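Local coordinates for protein putative ATP binding component of ABC-transporter (Escherichia coli, PDB 2R5O) that probably powers O-antigen polysaccharide export as the ATP-binding component of an ABC transporter, of which this is the carbohydrate-binding C-terminal domain, at residues A[114-119]-A[124-129]. Numbering follows the deposited sequence. Where two conformers were deposited one is given.
Sequences ENISVS and RVFKFS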
# COMPACT_ATOMS: atom_id res chain seq x y z
N GLU A 114 -7.33 13.95 -17.92
CA GLU A 114 -6.22 14.62 -18.59
C GLU A 114 -6.03 14.15 -20.02
O GLU A 114 -5.92 12.94 -20.26
CB GLU A 114 -4.92 14.33 -17.83
CG GLU A 114 -4.87 14.96 -16.46
CD GLU A 114 -4.47 16.42 -16.44
OE1 GLU A 114 -3.87 16.91 -17.42
OE2 GLU A 114 -4.73 17.07 -15.41
N ASN A 115 -5.97 15.11 -20.93
CA ASN A 115 -5.46 14.89 -22.28
C ASN A 115 -4.53 16.03 -22.62
O ASN A 115 -4.94 17.18 -22.64
CB ASN A 115 -6.57 14.81 -23.34
CG ASN A 115 -6.02 14.38 -24.70
OD1 ASN A 115 -5.94 13.19 -24.98
ND2 ASN A 115 -5.59 15.35 -25.51
N ILE A 116 -3.28 15.68 -22.90
CA ILE A 116 -2.19 16.64 -23.03
C ILE A 116 -1.63 16.63 -24.45
O ILE A 116 -1.09 15.63 -24.90
CB ILE A 116 -1.06 16.31 -22.03
CG1 ILE A 116 -1.63 16.09 -20.61
CG2 ILE A 116 -0.04 17.43 -22.02
CD1 ILE A 116 -0.70 15.35 -19.68
N SER A 117 -1.75 17.76 -25.14
CA SER A 117 -1.15 17.92 -26.47
C SER A 117 0.04 18.86 -26.36
O SER A 117 0.05 19.76 -25.53
CB SER A 117 -2.17 18.45 -27.47
OG SER A 117 -2.68 19.68 -27.01
N VAL A 118 1.02 18.64 -27.21
CA VAL A 118 2.24 19.43 -27.23
C VAL A 118 2.64 19.75 -28.66
O VAL A 118 2.22 19.07 -29.60
CB VAL A 118 3.42 18.72 -26.55
CG1 VAL A 118 3.06 18.37 -25.11
CG2 VAL A 118 3.84 17.50 -27.33
N SER A 119 3.42 20.82 -28.81
CA SER A 119 4.02 21.18 -30.08
C SER A 119 5.53 20.93 -30.05
O SER A 119 6.15 20.96 -28.99
CB SER A 119 3.79 22.66 -30.39
OG SER A 119 2.42 22.99 -30.39
N ARG A 124 7.72 20.84 -20.95
CA ARG A 124 6.60 20.71 -20.01
C ARG A 124 7.07 20.02 -18.75
O ARG A 124 7.93 19.16 -18.79
CB ARG A 124 5.47 19.88 -20.61
CG ARG A 124 4.92 20.36 -21.92
CD ARG A 124 4.06 21.60 -21.76
NE ARG A 124 3.56 22.04 -23.07
CZ ARG A 124 2.40 21.66 -23.61
NH1 ARG A 124 1.58 20.81 -22.98
NH2 ARG A 124 2.08 22.12 -24.80
N VAL A 125 6.43 20.36 -17.64
CA VAL A 125 6.64 19.68 -16.38
C VAL A 125 5.34 18.98 -16.01
O VAL A 125 4.24 19.52 -16.14
CB VAL A 125 7.06 20.68 -15.29
CG1 VAL A 125 7.15 19.99 -13.94
CG2 VAL A 125 8.40 21.31 -15.66
N PHE A 126 5.49 17.76 -15.51
CA PHE A 126 4.38 16.93 -15.05
C PHE A 126 4.63 16.50 -13.62
O PHE A 126 5.75 16.16 -13.27
CB PHE A 126 4.27 15.70 -15.95
CG PHE A 126 4.14 16.04 -17.41
CD1 PHE A 126 3.04 16.73 -17.90
CD2 PHE A 126 5.16 15.74 -18.28
CE1 PHE A 126 2.95 17.05 -19.26
CE2 PHE A 126 5.07 16.03 -19.64
CZ PHE A 126 3.97 16.68 -20.12
N LYS A 127 3.57 16.51 -12.81
CA LYS A 127 3.70 16.24 -11.39
C LYS A 127 2.76 15.13 -10.96
O LYS A 127 1.54 15.23 -11.17
CB LYS A 127 3.41 17.52 -10.60
CG LYS A 127 3.45 17.31 -9.09
CD LYS A 127 3.35 18.59 -8.31
CE LYS A 127 1.97 19.13 -8.21
NZ LYS A 127 1.98 20.22 -7.16
N PHE A 128 3.31 14.11 -10.30
CA PHE A 128 2.52 13.06 -9.63
C PHE A 128 2.70 13.29 -8.13
O PHE A 128 3.83 13.32 -7.65
CB PHE A 128 3.05 11.67 -10.00
CG PHE A 128 2.80 11.30 -11.44
CD1 PHE A 128 1.67 10.61 -11.77
CD2 PHE A 128 3.70 11.64 -12.42
CE1 PHE A 128 1.41 10.27 -13.08
CE2 PHE A 128 3.45 11.30 -13.74
CZ PHE A 128 2.32 10.62 -14.05
N SER A 129 1.61 13.43 -7.41
CA SER A 129 1.67 13.67 -5.97
C SER A 129 0.96 12.51 -5.28
O SER A 129 -0.19 12.23 -5.58
CB SER A 129 1.00 14.99 -5.59
OG SER A 129 1.63 16.09 -6.22
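Arg124 spans the gap between strands 116-118 and 123-131, turning the edge of its guanidinium to Ser117 O and one face to Val118. Both terminal nitrogens share that acceptor: NH1 gives a hydrogen bond to Ser117 O at 3.2 Å, bent to 136° at the hydrogen, and NH2 adds a weak one. NH1 is tilted from the carbonyl plane. A bend at chi2 (-73°) folds the arginine chain over Val118, whose CG1 rests on the guanidinium face, 3.6 Å from Arg124 NH1. The salt bridge from Arg124 NH2 to Asp122, which also accepts the Ser119 N-H, probably sets the rotation of the group. Deeper in, Ile116 CD1 meets Phe126 CE1 at 4.0 Å, and Ile116 CG2 lies between that ring carbon and Arg124 NH1. Toward solvent the contact thins out, with exposed Ser117 pointing its CB away and Ser119 barely grazing the arginine. The strands do not pair; their axes come no closer than 10.7 Å and run nearly antiparallel (161°), facing across the sandwich of this immunoglobulin-like domain. Strand 116-118 bonds to strand 84-95 in one sheet; 123-131 is outermost in its own chain, beside strand 71-80, and Lys127-Ser129 pair antiparallel with a strand of the second subunit.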